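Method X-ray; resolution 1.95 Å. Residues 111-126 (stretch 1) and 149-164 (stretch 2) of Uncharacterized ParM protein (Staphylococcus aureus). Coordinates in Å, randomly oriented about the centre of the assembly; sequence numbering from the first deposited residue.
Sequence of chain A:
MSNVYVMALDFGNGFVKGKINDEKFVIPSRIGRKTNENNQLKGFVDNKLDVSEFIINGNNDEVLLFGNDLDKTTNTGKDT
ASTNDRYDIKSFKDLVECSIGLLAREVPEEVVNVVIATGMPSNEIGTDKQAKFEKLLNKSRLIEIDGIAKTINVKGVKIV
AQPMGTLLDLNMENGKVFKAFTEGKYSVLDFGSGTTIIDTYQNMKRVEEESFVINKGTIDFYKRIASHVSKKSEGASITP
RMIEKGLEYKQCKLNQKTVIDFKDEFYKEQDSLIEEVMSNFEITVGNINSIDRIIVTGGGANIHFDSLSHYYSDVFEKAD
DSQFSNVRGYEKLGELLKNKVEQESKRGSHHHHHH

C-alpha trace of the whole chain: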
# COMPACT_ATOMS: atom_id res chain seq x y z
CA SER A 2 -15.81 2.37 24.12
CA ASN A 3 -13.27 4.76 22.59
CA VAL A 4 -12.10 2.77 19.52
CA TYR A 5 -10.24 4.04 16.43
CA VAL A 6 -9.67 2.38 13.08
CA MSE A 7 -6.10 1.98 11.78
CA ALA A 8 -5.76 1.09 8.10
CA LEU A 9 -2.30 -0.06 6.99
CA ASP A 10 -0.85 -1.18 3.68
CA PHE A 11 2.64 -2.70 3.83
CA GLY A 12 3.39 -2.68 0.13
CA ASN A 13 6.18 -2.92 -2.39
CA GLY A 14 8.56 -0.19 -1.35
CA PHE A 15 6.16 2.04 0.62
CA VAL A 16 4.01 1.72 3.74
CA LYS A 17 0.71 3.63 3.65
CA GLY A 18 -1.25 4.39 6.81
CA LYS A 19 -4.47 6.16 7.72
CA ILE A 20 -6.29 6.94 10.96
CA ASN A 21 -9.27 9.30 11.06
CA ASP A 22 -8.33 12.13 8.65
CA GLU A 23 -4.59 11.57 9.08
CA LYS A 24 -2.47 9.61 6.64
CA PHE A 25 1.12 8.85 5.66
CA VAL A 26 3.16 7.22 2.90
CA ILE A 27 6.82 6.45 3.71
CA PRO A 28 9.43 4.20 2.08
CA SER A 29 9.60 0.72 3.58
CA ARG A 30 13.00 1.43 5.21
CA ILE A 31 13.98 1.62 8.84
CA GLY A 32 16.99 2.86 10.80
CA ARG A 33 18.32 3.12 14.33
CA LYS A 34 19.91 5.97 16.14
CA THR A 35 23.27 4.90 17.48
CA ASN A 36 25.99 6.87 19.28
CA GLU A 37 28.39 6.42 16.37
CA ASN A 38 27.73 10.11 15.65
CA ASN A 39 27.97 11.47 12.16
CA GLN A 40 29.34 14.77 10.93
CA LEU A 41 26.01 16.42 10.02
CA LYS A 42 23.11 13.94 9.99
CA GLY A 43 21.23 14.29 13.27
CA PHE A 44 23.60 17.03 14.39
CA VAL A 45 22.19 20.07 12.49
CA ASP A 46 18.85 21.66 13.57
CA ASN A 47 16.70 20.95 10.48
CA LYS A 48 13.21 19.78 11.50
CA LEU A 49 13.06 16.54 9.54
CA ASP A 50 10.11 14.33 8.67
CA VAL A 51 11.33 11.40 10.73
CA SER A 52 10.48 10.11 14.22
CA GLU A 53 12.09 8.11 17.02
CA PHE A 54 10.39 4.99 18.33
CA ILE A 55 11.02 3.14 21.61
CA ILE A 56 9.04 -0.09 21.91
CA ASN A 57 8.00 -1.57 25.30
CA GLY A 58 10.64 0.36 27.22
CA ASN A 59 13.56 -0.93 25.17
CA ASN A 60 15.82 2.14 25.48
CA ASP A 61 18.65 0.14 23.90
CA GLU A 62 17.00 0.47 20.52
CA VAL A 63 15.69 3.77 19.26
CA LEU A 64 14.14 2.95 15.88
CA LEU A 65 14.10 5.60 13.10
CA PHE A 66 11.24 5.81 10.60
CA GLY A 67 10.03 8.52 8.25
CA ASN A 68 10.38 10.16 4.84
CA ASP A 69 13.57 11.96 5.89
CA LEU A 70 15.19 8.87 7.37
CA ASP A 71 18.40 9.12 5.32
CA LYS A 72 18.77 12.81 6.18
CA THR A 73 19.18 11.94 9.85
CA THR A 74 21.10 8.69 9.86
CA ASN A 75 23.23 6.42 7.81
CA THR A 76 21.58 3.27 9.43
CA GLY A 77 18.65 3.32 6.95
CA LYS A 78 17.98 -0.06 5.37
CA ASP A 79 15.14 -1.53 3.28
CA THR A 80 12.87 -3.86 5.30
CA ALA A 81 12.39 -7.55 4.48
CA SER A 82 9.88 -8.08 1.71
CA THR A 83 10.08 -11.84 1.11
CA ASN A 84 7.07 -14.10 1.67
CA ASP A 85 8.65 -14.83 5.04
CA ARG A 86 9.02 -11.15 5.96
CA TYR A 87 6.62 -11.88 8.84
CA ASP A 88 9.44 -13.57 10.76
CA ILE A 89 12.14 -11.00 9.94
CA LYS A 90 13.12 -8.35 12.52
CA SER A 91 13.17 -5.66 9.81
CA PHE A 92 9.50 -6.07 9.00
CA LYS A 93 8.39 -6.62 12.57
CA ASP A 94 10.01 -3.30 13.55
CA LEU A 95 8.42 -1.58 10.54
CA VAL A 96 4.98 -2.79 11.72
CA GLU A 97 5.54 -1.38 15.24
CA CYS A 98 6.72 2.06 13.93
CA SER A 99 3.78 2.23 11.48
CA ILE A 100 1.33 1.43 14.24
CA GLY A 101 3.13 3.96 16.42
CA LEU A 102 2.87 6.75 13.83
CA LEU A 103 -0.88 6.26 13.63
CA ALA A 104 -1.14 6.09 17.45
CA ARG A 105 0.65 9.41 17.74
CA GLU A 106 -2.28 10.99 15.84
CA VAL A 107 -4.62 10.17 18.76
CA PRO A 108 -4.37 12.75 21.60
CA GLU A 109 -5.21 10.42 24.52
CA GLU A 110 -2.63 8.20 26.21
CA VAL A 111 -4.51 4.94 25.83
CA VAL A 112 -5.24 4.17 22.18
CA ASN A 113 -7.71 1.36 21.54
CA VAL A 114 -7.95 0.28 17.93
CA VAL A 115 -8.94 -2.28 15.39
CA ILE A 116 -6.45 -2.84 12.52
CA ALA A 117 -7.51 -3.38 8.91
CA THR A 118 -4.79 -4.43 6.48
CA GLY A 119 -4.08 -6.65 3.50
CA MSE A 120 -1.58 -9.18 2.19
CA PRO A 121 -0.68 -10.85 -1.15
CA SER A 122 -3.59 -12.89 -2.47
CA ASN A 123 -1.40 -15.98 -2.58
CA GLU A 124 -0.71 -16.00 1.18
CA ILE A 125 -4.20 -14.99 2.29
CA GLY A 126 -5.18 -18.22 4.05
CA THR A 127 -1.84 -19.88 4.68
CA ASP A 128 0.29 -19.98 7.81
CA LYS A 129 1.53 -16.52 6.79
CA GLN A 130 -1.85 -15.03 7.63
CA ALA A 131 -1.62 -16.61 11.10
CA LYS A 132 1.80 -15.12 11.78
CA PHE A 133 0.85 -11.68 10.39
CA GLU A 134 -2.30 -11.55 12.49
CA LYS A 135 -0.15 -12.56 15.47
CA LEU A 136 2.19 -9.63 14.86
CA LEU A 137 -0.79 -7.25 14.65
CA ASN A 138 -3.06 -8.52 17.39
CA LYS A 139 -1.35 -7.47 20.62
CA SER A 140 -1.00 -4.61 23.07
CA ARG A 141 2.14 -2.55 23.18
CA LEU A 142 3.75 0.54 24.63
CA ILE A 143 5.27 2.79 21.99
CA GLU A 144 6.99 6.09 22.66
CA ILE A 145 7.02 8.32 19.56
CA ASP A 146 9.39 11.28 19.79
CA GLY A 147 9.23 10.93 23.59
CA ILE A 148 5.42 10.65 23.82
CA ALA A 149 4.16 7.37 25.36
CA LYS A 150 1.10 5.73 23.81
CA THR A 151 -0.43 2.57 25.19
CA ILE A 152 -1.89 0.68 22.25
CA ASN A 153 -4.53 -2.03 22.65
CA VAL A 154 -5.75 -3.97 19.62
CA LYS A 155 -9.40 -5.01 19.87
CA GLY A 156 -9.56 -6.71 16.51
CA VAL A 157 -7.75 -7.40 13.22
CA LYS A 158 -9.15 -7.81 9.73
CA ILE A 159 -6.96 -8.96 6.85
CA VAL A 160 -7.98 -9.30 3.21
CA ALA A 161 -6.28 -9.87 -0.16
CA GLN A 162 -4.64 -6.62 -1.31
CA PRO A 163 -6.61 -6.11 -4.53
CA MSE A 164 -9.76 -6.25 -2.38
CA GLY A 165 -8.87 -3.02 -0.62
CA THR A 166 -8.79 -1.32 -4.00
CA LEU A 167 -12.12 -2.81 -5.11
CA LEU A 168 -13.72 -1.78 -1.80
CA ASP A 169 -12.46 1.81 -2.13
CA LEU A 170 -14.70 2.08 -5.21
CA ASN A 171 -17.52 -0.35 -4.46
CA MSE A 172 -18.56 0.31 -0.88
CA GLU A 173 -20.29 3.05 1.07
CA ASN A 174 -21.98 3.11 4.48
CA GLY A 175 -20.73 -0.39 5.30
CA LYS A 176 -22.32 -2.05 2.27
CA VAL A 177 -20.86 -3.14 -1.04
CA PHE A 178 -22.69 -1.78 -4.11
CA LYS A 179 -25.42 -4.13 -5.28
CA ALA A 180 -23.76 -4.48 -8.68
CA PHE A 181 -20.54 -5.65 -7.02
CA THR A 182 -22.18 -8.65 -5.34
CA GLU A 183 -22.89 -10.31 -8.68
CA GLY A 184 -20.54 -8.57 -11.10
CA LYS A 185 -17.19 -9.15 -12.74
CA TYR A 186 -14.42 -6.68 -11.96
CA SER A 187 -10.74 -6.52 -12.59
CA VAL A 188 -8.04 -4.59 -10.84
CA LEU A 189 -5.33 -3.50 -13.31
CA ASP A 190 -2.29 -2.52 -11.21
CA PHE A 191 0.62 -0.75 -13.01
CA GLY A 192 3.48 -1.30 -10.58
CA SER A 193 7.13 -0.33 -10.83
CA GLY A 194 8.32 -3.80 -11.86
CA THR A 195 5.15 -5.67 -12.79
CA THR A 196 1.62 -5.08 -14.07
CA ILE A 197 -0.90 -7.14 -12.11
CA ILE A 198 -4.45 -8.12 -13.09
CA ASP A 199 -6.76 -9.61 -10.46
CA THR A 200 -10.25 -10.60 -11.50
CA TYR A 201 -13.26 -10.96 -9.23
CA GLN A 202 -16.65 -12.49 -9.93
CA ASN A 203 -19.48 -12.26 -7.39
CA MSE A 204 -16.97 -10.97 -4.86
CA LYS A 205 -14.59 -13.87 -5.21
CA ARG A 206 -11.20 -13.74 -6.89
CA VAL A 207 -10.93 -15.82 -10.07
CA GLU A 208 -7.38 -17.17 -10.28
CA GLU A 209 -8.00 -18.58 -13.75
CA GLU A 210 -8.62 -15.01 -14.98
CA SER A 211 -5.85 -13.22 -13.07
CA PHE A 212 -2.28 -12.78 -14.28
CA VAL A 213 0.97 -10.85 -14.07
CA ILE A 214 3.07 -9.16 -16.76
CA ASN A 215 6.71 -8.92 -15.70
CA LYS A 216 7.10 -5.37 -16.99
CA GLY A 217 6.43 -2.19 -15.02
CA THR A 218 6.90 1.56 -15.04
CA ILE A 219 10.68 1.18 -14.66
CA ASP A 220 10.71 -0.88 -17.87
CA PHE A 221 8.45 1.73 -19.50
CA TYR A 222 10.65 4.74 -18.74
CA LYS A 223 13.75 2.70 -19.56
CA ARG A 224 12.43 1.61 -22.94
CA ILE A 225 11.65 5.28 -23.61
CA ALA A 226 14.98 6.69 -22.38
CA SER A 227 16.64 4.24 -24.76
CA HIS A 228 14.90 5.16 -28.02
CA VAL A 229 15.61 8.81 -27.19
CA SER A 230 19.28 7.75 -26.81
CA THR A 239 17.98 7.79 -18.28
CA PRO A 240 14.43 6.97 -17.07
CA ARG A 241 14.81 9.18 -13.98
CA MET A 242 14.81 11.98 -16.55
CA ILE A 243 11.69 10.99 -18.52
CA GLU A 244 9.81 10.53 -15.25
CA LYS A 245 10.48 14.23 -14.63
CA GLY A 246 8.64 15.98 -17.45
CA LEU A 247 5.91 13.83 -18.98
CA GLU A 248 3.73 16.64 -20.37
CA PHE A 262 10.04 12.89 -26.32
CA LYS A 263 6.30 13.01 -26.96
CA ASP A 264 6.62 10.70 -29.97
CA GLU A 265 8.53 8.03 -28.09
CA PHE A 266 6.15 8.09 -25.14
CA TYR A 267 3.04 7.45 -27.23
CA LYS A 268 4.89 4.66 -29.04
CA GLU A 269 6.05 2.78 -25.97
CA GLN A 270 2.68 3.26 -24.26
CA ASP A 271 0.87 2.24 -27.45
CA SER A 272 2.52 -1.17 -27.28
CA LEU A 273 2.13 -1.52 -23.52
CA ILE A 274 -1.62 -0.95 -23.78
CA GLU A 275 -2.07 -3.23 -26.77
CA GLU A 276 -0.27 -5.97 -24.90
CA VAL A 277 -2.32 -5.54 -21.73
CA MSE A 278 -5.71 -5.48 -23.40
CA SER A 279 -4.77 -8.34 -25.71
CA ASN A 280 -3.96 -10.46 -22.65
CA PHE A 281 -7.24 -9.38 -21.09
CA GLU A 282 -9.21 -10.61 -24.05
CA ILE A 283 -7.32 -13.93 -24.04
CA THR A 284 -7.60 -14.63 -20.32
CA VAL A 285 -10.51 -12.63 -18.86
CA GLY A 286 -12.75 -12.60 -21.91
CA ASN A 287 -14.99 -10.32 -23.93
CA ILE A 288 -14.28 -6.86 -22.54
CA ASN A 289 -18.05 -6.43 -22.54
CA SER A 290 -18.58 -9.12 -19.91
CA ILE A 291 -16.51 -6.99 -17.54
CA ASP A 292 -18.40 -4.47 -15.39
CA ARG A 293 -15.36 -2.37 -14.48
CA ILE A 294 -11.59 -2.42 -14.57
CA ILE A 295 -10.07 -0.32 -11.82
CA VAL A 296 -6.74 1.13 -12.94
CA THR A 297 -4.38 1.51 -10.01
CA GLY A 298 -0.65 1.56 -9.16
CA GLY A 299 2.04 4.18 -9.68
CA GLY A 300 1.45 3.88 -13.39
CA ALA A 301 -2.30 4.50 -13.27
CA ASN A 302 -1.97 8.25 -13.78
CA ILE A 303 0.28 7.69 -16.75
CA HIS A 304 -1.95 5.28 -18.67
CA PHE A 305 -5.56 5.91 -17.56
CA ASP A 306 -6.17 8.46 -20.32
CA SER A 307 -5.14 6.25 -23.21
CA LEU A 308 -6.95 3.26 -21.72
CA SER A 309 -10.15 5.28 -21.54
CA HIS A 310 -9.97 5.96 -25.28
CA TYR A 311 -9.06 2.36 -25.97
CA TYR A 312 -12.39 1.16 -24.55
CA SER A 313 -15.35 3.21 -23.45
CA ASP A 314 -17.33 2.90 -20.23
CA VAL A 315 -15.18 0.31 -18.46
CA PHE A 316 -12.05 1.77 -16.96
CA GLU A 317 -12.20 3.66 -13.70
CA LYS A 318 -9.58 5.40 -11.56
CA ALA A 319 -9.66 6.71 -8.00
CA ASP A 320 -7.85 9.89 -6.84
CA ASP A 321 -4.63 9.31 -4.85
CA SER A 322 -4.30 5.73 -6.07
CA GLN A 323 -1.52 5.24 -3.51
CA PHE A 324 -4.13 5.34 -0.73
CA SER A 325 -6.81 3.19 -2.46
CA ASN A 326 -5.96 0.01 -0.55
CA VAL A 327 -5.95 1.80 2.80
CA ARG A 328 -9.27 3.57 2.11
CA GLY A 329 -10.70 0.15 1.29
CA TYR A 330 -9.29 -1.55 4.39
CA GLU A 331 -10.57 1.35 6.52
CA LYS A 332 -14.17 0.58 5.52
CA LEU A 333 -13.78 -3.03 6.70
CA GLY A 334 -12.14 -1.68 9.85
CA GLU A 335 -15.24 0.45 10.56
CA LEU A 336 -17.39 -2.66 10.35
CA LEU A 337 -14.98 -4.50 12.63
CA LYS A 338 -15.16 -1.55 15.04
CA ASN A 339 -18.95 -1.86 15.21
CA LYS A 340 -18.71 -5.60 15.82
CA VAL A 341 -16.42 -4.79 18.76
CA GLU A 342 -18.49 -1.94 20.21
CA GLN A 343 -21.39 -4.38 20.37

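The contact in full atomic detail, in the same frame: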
# COMPACT_ATOMS: atom_id res chain seq x y z
N VAL A 111 -4.12 6.31 26.15
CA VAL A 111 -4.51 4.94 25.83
C VAL A 111 -5.26 4.92 24.51
O VAL A 111 -6.34 5.50 24.39
CB VAL A 111 -5.38 4.33 26.93
CG1 VAL A 111 -5.79 2.90 26.54
CG2 VAL A 111 -4.59 4.30 28.24
N VAL A 112 -4.68 4.24 23.53
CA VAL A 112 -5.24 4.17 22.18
C VAL A 112 -5.78 2.80 21.85
O VAL A 112 -5.00 1.88 21.60
CB VAL A 112 -4.12 4.51 21.13
CG1 VAL A 112 -4.72 4.58 19.72
CG2 VAL A 112 -3.49 5.84 21.48
N ASN A 113 -7.11 2.65 21.86
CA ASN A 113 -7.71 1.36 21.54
C ASN A 113 -8.04 1.39 20.05
O ASN A 113 -8.61 2.35 19.54
CB ASN A 113 -8.98 1.16 22.36
CG ASN A 113 -8.73 1.23 23.85
OD1 ASN A 113 -9.31 2.05 24.55
ND2 ASN A 113 -7.85 0.37 24.34
N VAL A 114 -7.69 0.32 19.35
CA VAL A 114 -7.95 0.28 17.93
C VAL A 114 -8.29 -1.08 17.41
O VAL A 114 -8.16 -2.11 18.10
CB VAL A 114 -6.68 0.70 17.13
CG1 VAL A 114 -6.15 2.04 17.63
CG2 VAL A 114 -5.59 -0.40 17.30
N VAL A 115 -8.74 -1.07 16.16
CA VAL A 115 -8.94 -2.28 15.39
C VAL A 115 -7.99 -1.98 14.21
O VAL A 115 -7.82 -0.81 13.83
CB VAL A 115 -10.34 -2.45 14.87
CG1 VAL A 115 -11.27 -2.84 16.03
CG2 VAL A 115 -10.80 -1.16 14.20
N ILE A 116 -7.36 -3.01 13.65
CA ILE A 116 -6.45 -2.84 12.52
C ILE A 116 -6.95 -3.57 11.27
O ILE A 116 -7.25 -4.77 11.31
CB ILE A 116 -5.03 -3.40 12.86
CG1 ILE A 116 -4.44 -2.64 14.05
CG2 ILE A 116 -4.12 -3.32 11.63
CD1 ILE A 116 -3.06 -3.19 14.49
N ALA A 117 -7.09 -2.82 10.18
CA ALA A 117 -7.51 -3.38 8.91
C ALA A 117 -6.29 -3.31 7.97
O ALA A 117 -5.70 -2.25 7.80
CB ALA A 117 -8.64 -2.56 8.33
N THR A 118 -5.91 -4.44 7.39
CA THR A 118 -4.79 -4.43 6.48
C THR A 118 -5.00 -5.50 5.41
O THR A 118 -6.05 -6.15 5.36
CB THR A 118 -3.48 -4.68 7.22
OG1 THR A 118 -2.38 -4.46 6.32
CG2 THR A 118 -3.43 -6.12 7.79
N GLY A 119 -4.00 -5.66 4.55
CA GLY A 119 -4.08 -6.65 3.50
C GLY A 119 -2.76 -7.38 3.31
O GLY A 119 -1.74 -7.03 3.92
N MSE A 120 -2.78 -8.42 2.49
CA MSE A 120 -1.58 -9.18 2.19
C MSE A 120 -1.73 -9.79 0.81
O MSE A 120 -2.85 -9.82 0.27
CB MSE A 120 -1.32 -10.27 3.26
CG MSE A 120 -2.49 -11.14 3.63
SE MSE A 120 -2.02 -12.46 5.01
CE MSE A 120 -2.35 -11.50 6.62
N PRO A 121 -0.62 -10.25 0.19
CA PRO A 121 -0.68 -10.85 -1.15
C PRO A 121 -1.77 -11.91 -1.21
O PRO A 121 -1.94 -12.68 -0.27
CB PRO A 121 0.71 -11.45 -1.32
CG PRO A 121 1.57 -10.47 -0.56
CD PRO A 121 0.77 -10.25 0.70
N SER A 122 -2.51 -11.94 -2.31
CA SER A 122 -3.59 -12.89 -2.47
C SER A 122 -3.13 -14.32 -2.27
O SER A 122 -3.85 -15.15 -1.73
CB SER A 122 -4.22 -12.75 -3.87
OG SER A 122 -4.70 -11.43 -4.09
N ASN A 123 -1.91 -14.62 -2.70
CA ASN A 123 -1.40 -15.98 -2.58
C ASN A 123 -1.05 -16.45 -1.16
O ASN A 123 -0.79 -17.62 -0.96
CB ASN A 123 -0.20 -16.20 -3.52
CG ASN A 123 1.02 -15.39 -3.12
OD1 ASN A 123 2.05 -15.45 -3.78
ND2 ASN A 123 0.91 -14.63 -2.04
N GLU A 124 -1.03 -15.56 -0.18
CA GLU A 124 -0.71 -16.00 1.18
C GLU A 124 -1.91 -15.86 2.11
O GLU A 124 -1.87 -16.30 3.26
CB GLU A 124 0.48 -15.22 1.75
CG GLU A 124 0.89 -14.00 0.96
CD GLU A 124 2.14 -13.33 1.52
OE1 GLU A 124 2.12 -12.91 2.69
OE2 GLU A 124 3.14 -13.23 0.78
N ILE A 125 -2.97 -15.27 1.57
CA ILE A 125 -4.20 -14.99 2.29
C ILE A 125 -5.04 -16.20 2.71
O ILE A 125 -6.18 -16.35 2.30
CB ILE A 125 -5.09 -14.02 1.45
CG1 ILE A 125 -6.22 -13.45 2.31
CG2 ILE A 125 -5.65 -14.74 0.24
CD1 ILE A 125 -5.73 -12.57 3.42
N GLY A 126 -4.47 -17.05 3.57
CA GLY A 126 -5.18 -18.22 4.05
C GLY A 126 -4.18 -19.23 4.57
O GLY A 126 -4.54 -20.20 5.23
N ALA A 149 4.63 8.74 25.13
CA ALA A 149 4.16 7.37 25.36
C ALA A 149 2.71 7.14 24.99
O ALA A 149 1.82 7.88 25.41
CB ALA A 149 4.38 6.98 26.85
N LYS A 150 2.47 6.11 24.19
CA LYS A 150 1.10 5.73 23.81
C LYS A 150 0.97 4.27 24.16
O LYS A 150 1.87 3.48 23.85
CB LYS A 150 0.86 5.88 22.30
CG LYS A 150 0.81 7.31 21.79
CD LYS A 150 -0.29 8.11 22.45
CE LYS A 150 -0.30 9.53 21.92
NZ LYS A 150 -1.34 10.38 22.56
N THR A 151 -0.12 3.94 24.83
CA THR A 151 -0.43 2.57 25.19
C THR A 151 -1.39 2.14 24.11
O THR A 151 -2.46 2.73 23.97
CB THR A 151 -1.16 2.48 26.55
OG1 THR A 151 -0.28 2.90 27.59
CG2 THR A 151 -1.64 1.07 26.81
N ILE A 152 -1.04 1.11 23.35
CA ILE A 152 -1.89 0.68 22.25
C ILE A 152 -2.50 -0.70 22.45
O ILE A 152 -1.78 -1.70 22.53
CB ILE A 152 -1.10 0.67 20.92
CG1 ILE A 152 -0.65 2.10 20.61
CG2 ILE A 152 -1.96 0.09 19.79
CD1 ILE A 152 0.80 2.21 20.21
N ASN A 153 -3.82 -0.76 22.51
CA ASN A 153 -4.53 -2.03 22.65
C ASN A 153 -5.24 -2.37 21.34
O ASN A 153 -5.91 -1.51 20.76
CB ASN A 153 -5.51 -1.97 23.82
CG ASN A 153 -4.81 -1.70 25.14
OD1 ASN A 153 -5.12 -0.72 25.83
ND2 ASN A 153 -3.88 -2.57 25.51
N VAL A 154 -5.10 -3.58 20.86
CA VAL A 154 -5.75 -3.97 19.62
C VAL A 154 -6.97 -4.83 19.96
O VAL A 154 -6.84 -5.91 20.54
CB VAL A 154 -4.79 -4.75 18.71
CG1 VAL A 154 -5.52 -5.20 17.45
CG2 VAL A 154 -3.60 -3.83 18.30
N LYS A 155 -8.13 -4.34 19.57
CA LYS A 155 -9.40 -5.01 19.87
C LYS A 155 -9.86 -5.95 18.78
O LYS A 155 -10.80 -6.72 18.97
CB LYS A 155 -10.48 -3.96 20.11
CG LYS A 155 -10.13 -2.99 21.20
CD LYS A 155 -9.75 -3.72 22.48
CE LYS A 155 -9.43 -2.73 23.59
NZ LYS A 155 -9.14 -3.44 24.88
N GLY A 156 -9.20 -5.86 17.62
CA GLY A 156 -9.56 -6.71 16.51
C GLY A 156 -8.67 -6.47 15.31
O GLY A 156 -8.08 -5.37 15.17
N VAL A 157 -8.57 -7.47 14.44
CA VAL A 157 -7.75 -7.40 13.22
C VAL A 157 -8.50 -7.99 12.04
O VAL A 157 -9.13 -9.03 12.15
CB VAL A 157 -6.42 -8.18 13.39
CG1 VAL A 157 -5.62 -8.15 12.08
CG2 VAL A 157 -5.59 -7.56 14.52
N LYS A 158 -8.46 -7.30 10.91
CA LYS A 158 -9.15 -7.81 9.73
C LYS A 158 -8.18 -7.74 8.57
O LYS A 158 -7.69 -6.66 8.25
CB LYS A 158 -10.39 -6.98 9.44
CG LYS A 158 -11.17 -7.40 8.19
CD LYS A 158 -11.63 -8.86 8.21
CE LYS A 158 -12.61 -9.13 7.07
NZ LYS A 158 -12.97 -10.56 6.98
N ILE A 159 -7.89 -8.89 7.97
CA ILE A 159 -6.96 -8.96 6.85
C ILE A 159 -7.61 -9.49 5.57
O ILE A 159 -8.25 -10.54 5.58
CB ILE A 159 -5.80 -9.91 7.17
CG1 ILE A 159 -5.04 -9.43 8.41
CG2 ILE A 159 -4.90 -10.01 5.97
CD1 ILE A 159 -4.24 -10.50 9.06
N VAL A 160 -7.44 -8.78 4.46
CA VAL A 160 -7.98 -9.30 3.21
C VAL A 160 -6.89 -9.34 2.14
O VAL A 160 -5.75 -8.94 2.39
CB VAL A 160 -9.16 -8.45 2.69
CG1 VAL A 160 -10.30 -8.48 3.70
CG2 VAL A 160 -8.71 -7.03 2.39
N ALA A 161 -7.24 -9.85 0.96
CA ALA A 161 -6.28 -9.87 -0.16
C ALA A 161 -6.11 -8.42 -0.62
O ALA A 161 -7.08 -7.67 -0.70
CB ALA A 161 -6.83 -10.73 -1.31
N GLN A 162 -4.89 -8.01 -0.94
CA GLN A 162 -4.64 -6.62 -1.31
C GLN A 162 -5.52 -5.98 -2.37
O GLN A 162 -5.97 -4.84 -2.20
CB GLN A 162 -3.17 -6.43 -1.70
CG GLN A 162 -2.23 -7.17 -0.80
CD GLN A 162 -0.81 -6.70 -0.95
OE1 GLN A 162 -0.31 -6.51 -2.07
NE2 GLN A 162 -0.14 -6.51 0.18
N PRO A 163 -5.76 -6.69 -3.49
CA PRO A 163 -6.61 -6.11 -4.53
C PRO A 163 -8.01 -5.80 -4.01
O PRO A 163 -8.71 -4.97 -4.58
CB PRO A 163 -6.64 -7.19 -5.63
CG PRO A 163 -5.35 -7.93 -5.43
CD PRO A 163 -5.25 -8.01 -3.90
N MSE A 164 -8.42 -6.48 -2.93
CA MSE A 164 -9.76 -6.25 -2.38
C MSE A 164 -9.90 -4.86 -1.76
O MSE A 164 -10.99 -4.28 -1.77
CB MSE A 164 -10.10 -7.30 -1.31
CG MSE A 164 -11.33 -8.14 -1.61
SE MSE A 164 -12.93 -7.17 -2.21
CE MSE A 164 -14.03 -8.73 -2.58

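Ten backbone hydrogen bonds join the two stretches, nine of them between strand 111-120 and strand 149-161, which lie as parallel neighbours in a sheet. As parallel pairing requires, alternate residues of the first strand bond through both their N and O atoms: V112 N donates to T151 O (2.7 Å) and V112 O accepts from N153 N (3.0 Å). V114 repeats the pattern, receiving K155 N at its O (2.7 Å). The register then slips by one residue, for I116 N donates to G156 O (2.9 Å), leaving K155 as an extra residue in the second strand. K155 has phi/psi of -93/-11, far from extended values, and G156 N is buried without a partner. Regular pairing resumes with K158 N to I116 O (2.8 Å) and runs on to Q162 N, which donates to M120 O (3.0 Å) just past the strand.

Side chains of V112, V114, I116 and T118 share one face with I152, V154, V157 and I159. There I116 CD1 meets V154 CG2 at 3.9 Å, and T118 CG2 lies 3.7 Å from I159 CG1. On the other face, N113 ND2 approaches N153 OD1 (3.3 Å). G119 CA sits only 3.0 Å from V160 O; a CB there would crowd that oxygen. Beyond the strand, I125 CD1 packs against I159 CG2 (3.7 Å), adding an apolar contact from the loop.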